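Local atomic coordinates of response regulator receiver protein (Dyadobacter fermentans, PDB entry 4XLT), a protein that probably works as a two-component response regulator, receiving a phosphoryl group on an aspartate of its receiver domain to relay a signal. Residues Phe6-Asp11 with Lys21-Ser26; Val56-Leu61 with Lys115-Pro120; Arg87-Ser92 with Lys127-Ser132. All blocks are in the same frame, centred on the assembly; numbering follows the deposited sequence.

Contact 1: residues Phe6-Asp11 with Lys21-Ser26; sequences FIIVDD and KLLLKS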
loop_
_atom_site.group_PDB
_atom_site.type_symbol
_atom_site.label_atom_id
_atom_site.label_comp_id
_atom_site.label_asym_id
_atom_site.label_seq_id
_atom_site.Cartn_x
_atom_site.Cartn_y
_atom_site.Cartn_z
ATOM N N PHE A 6 1.355 -20.545 3.737
ATOM C CA PHE A 6 1.574 -20.653 2.304
ATOM C C PHE A 6 0.283 -20.977 1.571
ATOM O O PHE A 6 -0.462 -21.876 1.956
ATOM C CB PHE A 6 2.632 -21.711 1.997
ATOM C CG PHE A 6 4.037 -21.179 2.001
ATOM C CD1 PHE A 6 4.665 -20.856 3.191
ATOM C CD2 PHE A 6 4.732 -21.007 0.814
ATOM C CE1 PHE A 6 5.962 -20.373 3.202
ATOM C CE2 PHE A 6 6.027 -20.523 0.814
ATOM C CZ PHE A 6 6.644 -20.204 2.011
ATOM N N ILE A 7 0.026 -20.220 0.514
ATOM C CA ILE A 7 -1.130 -20.449 -0.334
ATOM C C ILE A 7 -0.664 -20.745 -1.750
ATOM O O ILE A 7 0.005 -19.924 -2.374
ATOM C CB ILE A 7 -2.073 -19.236 -0.336
ATOM C CG1 ILE A 7 -2.593 -18.971 1.079
ATOM C CG2 ILE A 7 -3.225 -19.455 -1.309
ATOM C CD1 ILE A 7 -3.436 -17.725 1.201
ATOM N N ILE A 8 -1.000 -21.928 -2.249
ATOM C CA ILE A 8 -0.637 -22.299 -3.609
ATOM C C ILE A 8 -1.871 -22.263 -4.498
ATOM O O ILE A 8 -2.919 -22.805 -4.144
ATOM C CB ILE A 8 0.009 -23.696 -3.671
ATOM C CG1 ILE A 8 1.082 -23.836 -2.591
ATOM C CG2 ILE A 8 0.606 -23.946 -5.047
ATOM C CD1 ILE A 8 1.676 -25.231 -2.493
ATOM N N VAL A 9 -1.742 -21.604 -5.646
ATOM C CA VAL A 9 -2.825 -21.501 -6.618
ATOM C C VAL A 9 -2.357 -22.055 -7.956
ATOM O O VAL A 9 -1.563 -21.422 -8.652
ATOM C CB VAL A 9 -3.298 -20.043 -6.800
ATOM C CG1 VAL A 9 -4.538 -19.995 -7.682
ATOM C CG2 VAL A 9 -3.574 -19.397 -5.452
ATOM N N ASP A 10 -2.843 -23.240 -8.311
ATOM C CA ASP A 10 -2.400 -23.922 -9.525
ATOM C C ASP A 10 -3.526 -24.781 -10.103
ATOM O O ASP A 10 -4.175 -25.537 -9.380
ATOM C CB ASP A 10 -1.165 -24.781 -9.229
ATOM C CG ASP A 10 -0.382 -25.157 -10.484
ATOM O OD1 ASP A 10 -0.996 -25.371 -11.553
ATOM O OD2 ASP A 10 0.860 -25.243 -10.395
ATOM N N ASP A 11 -3.755 -24.662 -11.407
ATOM C CA ASP A 11 -4.803 -25.437 -12.067
ATOM C C ASP A 11 -4.377 -26.890 -12.248
ATOM O O ASP A 11 -5.214 -27.771 -12.453
ATOM C CB ASP A 11 -5.161 -24.826 -13.422
ATOM C CG ASP A 11 -4.009 -24.882 -14.405
ATOM O OD1 ASP A 11 -2.855 -24.664 -13.983
ATOM O OD2 ASP A 11 -4.259 -25.150 -15.600
ATOM N N LYS A 21 3.594 -30.870 -0.949
ATOM C CA LYS A 21 4.424 -31.904 -0.345
ATOM C C LYS A 21 5.831 -31.394 -0.044
ATOM O O LYS A 21 6.343 -31.584 1.058
ATOM C CB LYS A 21 4.490 -33.122 -1.269
ATOM C CG LYS A 21 5.243 -34.316 -0.711
ATOM C CD LYS A 21 5.486 -35.353 -1.800
ATOM C CE LYS A 21 4.199 -35.687 -2.544
ATOM N NZ LYS A 21 4.432 -36.604 -3.695
ATOM N N LEU A 22 6.447 -30.740 -1.025
ATOM C CA LEU A 22 7.816 -30.248 -0.881
ATOM C C LEU A 22 7.936 -29.168 0.193
ATOM O O LEU A 22 8.879 -29.174 0.983
ATOM C CB LEU A 22 8.334 -29.711 -2.218
ATOM C CG LEU A 22 8.358 -30.696 -3.391
ATOM C CD1 LEU A 22 9.064 -30.085 -4.593
ATOM C CD2 LEU A 22 9.010 -32.012 -2.994
ATOM N N LEU A 23 6.981 -28.242 0.216
ATOM C CA LEU A 23 6.981 -27.167 1.203
ATOM C C LEU A 23 6.831 -27.712 2.622
ATOM O O LEU A 23 7.456 -27.213 3.559
ATOM C CB LEU A 23 5.865 -26.162 0.904
ATOM C CG LEU A 23 6.091 -25.269 -0.317
ATOM C CD1 LEU A 23 4.881 -24.385 -0.577
ATOM C CD2 LEU A 23 7.344 -24.426 -0.132
ATOM N N LEU A 24 5.998 -28.735 2.773
ATOM C CA LEU A 24 5.825 -29.389 4.064
ATOM C C LEU A 24 7.057 -30.209 4.426
ATOM O O LEU A 24 7.405 -30.332 5.600
ATOM C CB LEU A 24 4.584 -30.284 4.058
ATOM C CG LEU A 24 3.235 -29.567 4.062
ATOM C CD1 LEU A 24 2.100 -30.578 4.051
ATOM C CD2 LEU A 24 3.129 -28.648 5.268
ATOM N N LYS A 25 7.714 -30.764 3.410
ATOM C CA LYS A 25 8.898 -31.595 3.612
ATOM C C LYS A 25 10.040 -30.792 4.224
ATOM O O LYS A 25 10.847 -31.324 4.986
ATOM C CB LYS A 25 9.346 -32.224 2.292
ATOM N N SER A 26 10.105 -29.509 3.882
ATOM C CA SER A 26 11.077 -28.613 4.493
ATOM C C SER A 26 10.468 -27.945 5.721
ATOM O O SER A 26 9.256 -28.009 5.935
ATOM C CB SER A 26 11.551 -27.559 3.491
ATOM O OG SER A 26 10.479 -26.732 3.069
#
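Leu-23, the helix residue that meets Phe-6 and Ile-8 of the strand, lies within the turn closed by the 2.8 Å bond from Lys-25 N to Lys-21 O. Its own carbonyl oxygen accepts Ser-26 OG at 3.1 Å, with the hydroxyl standing well above the carbonyl plane. Ser-26 is the first residue to leave helical geometry, and its hydroxyl turns back onto the last turn as the chain departs. Across the contact the meeting is wholly apolar and runs through a single methyl group. The Leu-23 side chain points to the strand from CB onward, and chi1 of -72° together with chi2 of 176° places CD1 against Phe-6 and Ile-8. That methyl approaches Phe-6 CD2 to 3.7 Å, coming obliquely to the ring, and the two side chains cross at about a right angle. It also reaches Ile-8 CD1 at 3.8 Å, where the two chains meet tip to tip. The methyl is thus wedged between residues of the strand that sit two positions apart and point to the same side of the sheet. Ile-8 packs earlier in the same helix on Leu-16 and Gln-19, and Phe-6 also touches Leu-122 and Leu-126 of helix 119-129. The arrangement is that of the first strand and helix of the beta-alpha-beta unit 4-9, 13-25, 31-35 in a CheY-like receiver domain.

Contact 2: residues Val56-Leu61 with Lys115-Pro120; sequences VILLDL and KPLEIP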
loop_
_atom_site.group_PDB
_atom_site.type_symbol
_atom_site.label_atom_id
_atom_site.label_comp_id
_atom_site.label_asym_id
_atom_site.label_seq_id
_atom_site.Cartn_x
_atom_site.Cartn_y
_atom_site.Cartn_z
ATOM N N VAL A 56 2.646 -16.252 2.184
ATOM C CA VAL A 56 3.239 -16.349 0.861
ATOM C C VAL A 56 2.246 -16.996 -0.104
ATOM O O VAL A 56 1.676 -18.044 0.195
ATOM C CB VAL A 56 4.550 -17.165 0.888
ATOM C CG1 VAL A 56 5.139 -17.280 -0.511
ATOM C CG2 VAL A 56 5.550 -16.529 1.837
ATOM N N ILE A 57 2.034 -16.366 -1.254
ATOM C CA ILE A 57 1.157 -16.928 -2.272
ATOM C C ILE A 57 1.943 -17.321 -3.518
ATOM O O ILE A 57 2.606 -16.488 -4.135
ATOM C CB ILE A 57 0.044 -15.945 -2.672
ATOM C CG1 ILE A 57 -0.812 -15.586 -1.455
ATOM C CG2 ILE A 57 -0.817 -16.546 -3.775
ATOM C CD1 ILE A 57 -2.010 -14.707 -1.773
ATOM N N LEU A 58 1.867 -18.599 -3.877
ATOM C CA LEU A 58 2.503 -19.098 -5.089
ATOM C C LEU A 58 1.455 -19.271 -6.180
ATOM O O LEU A 58 0.589 -20.141 -6.098
ATOM C CB LEU A 58 3.225 -20.417 -4.821
ATOM C CG LEU A 58 4.220 -20.410 -3.659
ATOM C CD1 LEU A 58 4.934 -21.749 -3.567
ATOM C CD2 LEU A 58 5.219 -19.268 -3.795
ATOM N N LEU A 59 1.539 -18.427 -7.199
ATOM C CA LEU A 59 0.532 -18.385 -8.247
ATOM C C LEU A 59 1.091 -18.893 -9.571
ATOM O O LEU A 59 2.122 -18.414 -10.043
ATOM C CB LEU A 59 0.004 -16.960 -8.401
ATOM C CG LEU A 59 -0.987 -16.711 -9.533
ATOM C CD1 LEU A 59 -2.305 -17.406 -9.249
ATOM C CD2 LEU A 59 -1.185 -15.219 -9.735
ATOM N N ASP A 60 0.415 -19.869 -10.169
ATOM C CA ASP A 60 0.868 -20.407 -11.444
ATOM C C ASP A 60 0.565 -19.437 -12.580
ATOM O O ASP A 60 -0.481 -18.790 -12.598
ATOM C CB ASP A 60 0.226 -21.764 -11.728
ATOM C CG ASP A 60 0.589 -22.302 -13.099
ATOM O OD1 ASP A 60 1.745 -22.737 -13.288
ATOM O OD2 ASP A 60 -0.283 -22.284 -13.992
ATOM N N LEU A 61 1.494 -19.346 -13.527
ATOM C CA LEU A 61 1.368 -18.432 -14.658
ATOM C C LEU A 61 0.325 -18.893 -15.680
ATOM O O LEU A 61 -0.706 -18.246 -15.859
ATOM C CB LEU A 61 2.724 -18.258 -15.340
ATOM C CG LEU A 61 2.768 -17.233 -16.472
ATOM C CD1 LEU A 61 2.284 -15.889 -15.966
ATOM C CD2 LEU A 61 4.174 -17.125 -17.038
ATOM N N LYS A 115 9.609 -23.448 -12.282
ATOM C CA LYS A 115 9.206 -24.774 -11.822
ATOM C C LYS A 115 10.253 -25.810 -12.220
ATOM O O LYS A 115 10.778 -25.765 -13.332
ATOM C CB LYS A 115 7.845 -25.168 -12.396
ATOM C CG LYS A 115 6.649 -24.542 -11.704
ATOM C CD LYS A 115 5.364 -25.147 -12.248
ATOM C CE LYS A 115 4.137 -24.645 -11.510
ATOM N NZ LYS A 115 2.911 -25.332 -12.004
ATOM N N PRO A 116 10.561 -26.753 -11.314
ATOM C CA PRO A 116 9.983 -26.865 -9.970
ATOM C C PRO A 116 10.578 -25.849 -9.001
ATOM O O PRO A 116 11.641 -25.292 -9.268
ATOM C CB PRO A 116 10.347 -28.290 -9.557
ATOM C CG PRO A 116 11.635 -28.548 -10.262
ATOM C CD PRO A 116 11.527 -27.833 -11.587
ATOM N N LEU A 117 9.891 -25.616 -7.890
ATOM C CA LEU A 117 10.316 -24.617 -6.918
ATOM C C LEU A 117 11.625 -24.996 -6.227
ATOM O O LEU A 117 11.763 -26.102 -5.703
ATOM C CB LEU A 117 9.222 -24.413 -5.874
ATOM C CG LEU A 117 9.361 -23.193 -4.972
ATOM C CD1 LEU A 117 9.326 -21.929 -5.809
ATOM C CD2 LEU A 117 8.255 -23.187 -3.934
ATOM N N GLU A 118 12.584 -24.076 -6.234
ATOM C CA GLU A 118 13.832 -24.277 -5.502
ATOM C C GLU A 118 13.690 -23.756 -4.078
ATOM O O GLU A 118 13.726 -22.547 -3.844
ATOM C CB GLU A 118 15.007 -23.589 -6.203
ATOM C CG GLU A 118 15.498 -24.287 -7.465
ATOM C CD GLU A 118 14.681 -23.930 -8.691
ATOM O OE1 GLU A 118 13.937 -22.926 -8.643
ATOM O OE2 GLU A 118 14.784 -24.653 -9.706
ATOM N N ILE A 119 13.524 -24.676 -3.135
ATOM C CA ILE A 119 13.327 -24.322 -1.732
ATOM C C ILE A 119 14.441 -23.435 -1.149
ATOM O O ILE A 119 14.137 -22.447 -0.478
ATOM C CB ILE A 119 13.176 -25.589 -0.860
ATOM C CG1 ILE A 119 12.012 -26.442 -1.370
ATOM C CG2 ILE A 119 12.964 -25.215 0.601
ATOM C CD1 ILE A 119 11.808 -27.730 -0.601
ATOM N N PRO A 120 15.727 -23.766 -1.397
ATOM C CA PRO A 120 16.732 -22.855 -0.828
ATOM C C PRO A 120 16.680 -21.459 -1.446
ATOM O O PRO A 120 16.979 -20.474 -0.769
ATOM C CB PRO A 120 18.062 -23.550 -1.153
ATOM C CG PRO A 120 17.762 -24.434 -2.310
ATOM C CD PRO A 120 16.358 -24.905 -2.091
#
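Lys-115 gives its NZ to Asp-60 OD1 at 3.1 Å, a hydrogen-bonded salt bridge, but this is not its strongest polar link. The same ammonium group is paired with Asp-10 OD2, its chief partner, and with Asp-15 OD2, so three carboxylates gather round one donor. The lysine reaches them by a chain extended beyond CG, which crosses the Asp-60 side chain at about a right angle. Its nitrogen meets OD1 from above the carboxylate plane, 50° out of it, while CE follows at 3.5 Å from the same oxygen. The CB of Asp-60 points past the other segment, but CG anti to the backbone N (chi1 175°) brings the carboxylate into range of the lysine. The other oxygen, OD2, lies close to Asp-11 OD1, another acidic group. Asp-60 is the predicted phosphorylation site, unmodified here, and the lysine followed by a cis peptide to Pro-116 is the familiar feature at the end of the last strand of receiver domains. The backbone of Lys-115 is held too, its N probably bonded to Ser-92 O. Away from the acidic cluster, Leu-58 CD1 and Leu-117 CD2 meet tip to tip at 3.6 Å. Both leucines also touch Leu-23 of helix 13-25, and Leu-117 packs on Gln-19, just before the chain enters helix 119-129 through Glu-118 at the N-cap position.

Contact 3: residues Arg87-Ser92 with Lys127-Ser132; sequences RLFMIS and KRWFPS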
loop_
_atom_site.group_PDB
_atom_site.type_symbol
_atom_site.label_atom_id
_atom_site.label_comp_id
_atom_site.label_asym_id
_atom_site.label_seq_id
_atom_site.Cartn_x
_atom_site.Cartn_y
_atom_site.Cartn_z
ATOM N N ARG A 87 3.066 -11.717 0.468
ATOM C CA ARG A 87 4.061 -11.624 -0.592
ATOM C C ARG A 87 3.688 -12.601 -1.702
ATOM O O ARG A 87 3.676 -13.813 -1.494
ATOM C CB ARG A 87 5.460 -11.926 -0.062
ATOM C CG ARG A 87 5.879 -11.058 1.110
ATOM C CD ARG A 87 5.974 -9.588 0.738
ATOM N NE ARG A 87 6.408 -8.786 1.878
ATOM C CZ ARG A 87 5.585 -8.126 2.685
ATOM N NH1 ARG A 87 4.275 -8.153 2.469
ATOM N NH2 ARG A 87 6.071 -7.429 3.703
ATOM N N LEU A 88 3.377 -12.065 -2.878
ATOM C CA LEU A 88 2.861 -12.864 -3.985
ATOM C C LEU A 88 3.943 -13.167 -5.025
ATOM O O LEU A 88 4.633 -12.265 -5.503
ATOM C CB LEU A 88 1.679 -12.137 -4.634
ATOM C CG LEU A 88 1.115 -12.645 -5.963
ATOM C CD1 LEU A 88 0.634 -14.070 -5.844
ATOM C CD2 LEU A 88 -0.016 -11.745 -6.434
ATOM N N PHE A 89 4.092 -14.444 -5.364
ATOM C CA PHE A 89 5.089 -14.866 -6.344
ATOM C C PHE A 89 4.451 -15.631 -7.494
ATOM O O PHE A 89 3.511 -16.403 -7.300
ATOM C CB PHE A 89 6.167 -15.730 -5.683
ATOM C CG PHE A 89 6.958 -15.007 -4.637
ATOM C CD1 PHE A 89 6.501 -14.933 -3.331
ATOM C CD2 PHE A 89 8.154 -14.387 -4.958
ATOM C CE1 PHE A 89 7.227 -14.255 -2.367
ATOM C CE2 PHE A 89 8.881 -13.710 -3.999
ATOM C CZ PHE A 89 8.417 -13.644 -2.703
HETATM N N MSE A 90 4.969 -15.407 -8.695
HETATM C CA MSE A 90 4.508 -16.115 -9.880
HETATM C C MSE A 90 5.398 -17.335 -10.121
HETATM O O MSE A 90 6.620 -17.246 -10.019
HETATM C CB MSE A 90 4.518 -15.179 -11.093
HETATM C CG MSE A 90 3.860 -15.739 -12.347
HETATM SE SE MSE A 90 1.911 -15.660 -12.305
HETATM C CE MSE A 90 1.672 -13.761 -12.660
ATOM N N ILE A 91 4.791 -18.477 -10.421
ATOM C CA ILE A 91 5.568 -19.678 -10.717
ATOM C C ILE A 91 5.174 -20.261 -12.067
ATOM O O ILE A 91 4.009 -20.203 -12.464
ATOM C CB ILE A 91 5.402 -20.761 -9.627
ATOM C CG1 ILE A 91 3.926 -21.129 -9.450
ATOM C CG2 ILE A 91 6.011 -20.295 -8.308
ATOM C CD1 ILE A 91 3.689 -22.268 -8.482
ATOM N N SER A 92 6.152 -20.816 -12.775
ATOM C CA SER A 92 5.904 -21.377 -14.099
ATOM C C SER A 92 7.021 -22.314 -14.546
ATOM O O SER A 92 8.175 -22.163 -14.138
ATOM C CB SER A 92 5.731 -20.257 -15.125
ATOM O OG SER A 92 5.423 -20.784 -16.403
ATOM N N LYS A 127 13.742 -14.105 3.369
ATOM C CA LYS A 127 14.489 -13.250 4.287
ATOM C C LYS A 127 14.373 -11.791 3.861
ATOM O O LYS A 127 14.314 -10.890 4.698
ATOM C CB LYS A 127 15.964 -13.659 4.348
ATOM C CG LYS A 127 16.235 -15.036 4.939
ATOM C CD LYS A 127 17.731 -15.236 5.176
ATOM C CE LYS A 127 18.053 -16.636 5.684
ATOM N NZ LYS A 127 17.841 -17.680 4.643
ATOM N N ARG A 128 14.341 -11.571 2.551
ATOM C CA ARG A 128 14.246 -10.228 1.993
ATOM C C ARG A 128 12.870 -9.601 2.206
ATOM O O ARG A 128 12.761 -8.414 2.514
ATOM C CB ARG A 128 14.573 -10.248 0.495
ATOM C CG ARG A 128 16.060 -10.270 0.172
ATOM C CD ARG A 128 16.306 -10.331 -1.334
ATOM N NE ARG A 128 15.539 -9.324 -2.068
ATOM C CZ ARG A 128 15.572 -9.174 -3.391
ATOM N NH1 ARG A 128 16.340 -9.966 -4.128
ATOM N NH2 ARG A 128 14.841 -8.235 -3.979
ATOM N N TRP A 129 11.821 -10.402 2.050
ATOM C CA TRP A 129 10.471 -9.855 1.981
ATOM C C TRP A 129 9.664 -10.047 3.260
ATOM O O TRP A 129 8.666 -9.359 3.478
ATOM C CB TRP A 129 9.741 -10.463 0.787
ATOM C CG TRP A 129 10.412 -10.096 -0.487
ATOM C CD1 TRP A 129 11.215 -10.888 -1.249
ATOM C CD2 TRP A 129 10.381 -8.817 -1.128
ATOM N NE1 TRP A 129 11.670 -10.189 -2.339
ATOM C CE2 TRP A 129 11.172 -8.913 -2.287
ATOM C CE3 TRP A 129 9.747 -7.603 -0.840
ATOM C CZ2 TRP A 129 11.350 -7.841 -3.162
ATOM C CZ3 TRP A 129 9.925 -6.537 -1.709
ATOM C CH2 TRP A 129 10.719 -6.663 -2.855
ATOM N N PHE A 130 10.102 -10.975 4.103
ATOM C CA PHE A 130 9.551 -11.113 5.447
ATOM C C PHE A 130 10.688 -11.089 6.464
ATOM O O PHE A 130 11.067 -12.131 6.999
ATOM C CB PHE A 130 8.738 -12.402 5.578
ATOM C CG PHE A 130 7.325 -12.283 5.080
ATOM C CD1 PHE A 130 6.575 -11.149 5.347
ATOM C CD2 PHE A 130 6.746 -13.306 4.342
ATOM C CE1 PHE A 130 5.270 -11.038 4.891
ATOM C CE2 PHE A 130 5.445 -13.201 3.882
ATOM C CZ PHE A 130 4.706 -12.067 4.158
ATOM N N PRO A 131 11.233 -9.890 6.730
ATOM C CA PRO A 131 12.471 -9.697 7.496
ATOM C C PRO A 131 12.373 -10.047 8.982
ATOM O O PRO A 131 11.454 -10.756 9.400
ATOM C CB PRO A 131 12.755 -8.202 7.320
ATOM C CG PRO A 131 11.431 -7.594 7.064
ATOM C CD PRO A 131 10.679 -8.608 6.256
ATOM N N SER A 132 13.334 -9.542 9.756
ATOM C CA SER A 132 13.492 -9.879 11.171
ATOM C C SER A 132 13.624 -11.387 11.354
ATOM O O SER A 132 14.664 -11.969 11.043
ATOM C CB SER A 132 12.323 -9.351 12.006
ATOM O OG SER A 132 11.301 -10.327 12.103
#
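Arg-87 meets Trp-129, the last residue of helix 119-129, and Phe-130 just after it, and here the packing is close. Its NE donates to Trp-129 O at 2.8 Å, a bond bent to 137° at the hydrogen, with the nitrogen standing above the carbonyl plane. NH2 adds a weak bond to the same oxygen at 3.2 Å, so the last helical carbonyl takes two N-H groups from one guanidinium. On another side of the arginine lies Phe-130. Arg-87 CG sits over the face of its ring, 3.7 Å from the centroid and 23° off the normal, a CH-pi contact. Phe-130 CE1 in turn lies 3.7 Å above the centre of the guanidinium plane, the two flat groups being tilted by 31°. The bend at chi2 folds the arginine so that both its CG and its guanidinium meet the one ring, while NH1 turns to Ala-84 O. Further along, the fit is looser: Trp-129 CD1 lies at the edge of the Phe-89 ring, 4.2 Å from CZ, and past Phe-130 the chain runs out to an exposed end at Ser-132. A second subunit packs on the contact as well, its Ala-81 on Arg-87, its Gln-48 on Trp-129 and its Asp-51 on Pro-131. The arrangement belongs to the (beta-alpha)5 receiver fold, where the C-terminal helix and the residues after it pack on the start of strand 86-92 of the central parallel sheet.

From the N terminus, contact 1 closes first, a short loop in which helix 13-25 folds back on strand 4-9, and it is complete before the other two open. Contact 2 starts on strand 54-60 and closes at 115-120, after 53 intervening residues; contact 3 starts on strand 86-92 and closes at 127-132, after 34, so the two cross along the chain. All three reach the same parallel sheet through three adjacent strands, joined by probable hydrogen bonds such as Ile-7 O to Leu-58 N and Leu-59 O to Ile-91 N. Contact 2 packs the loop that leads into helix 119-129, and contact 3 the end of that helix and the residues after it.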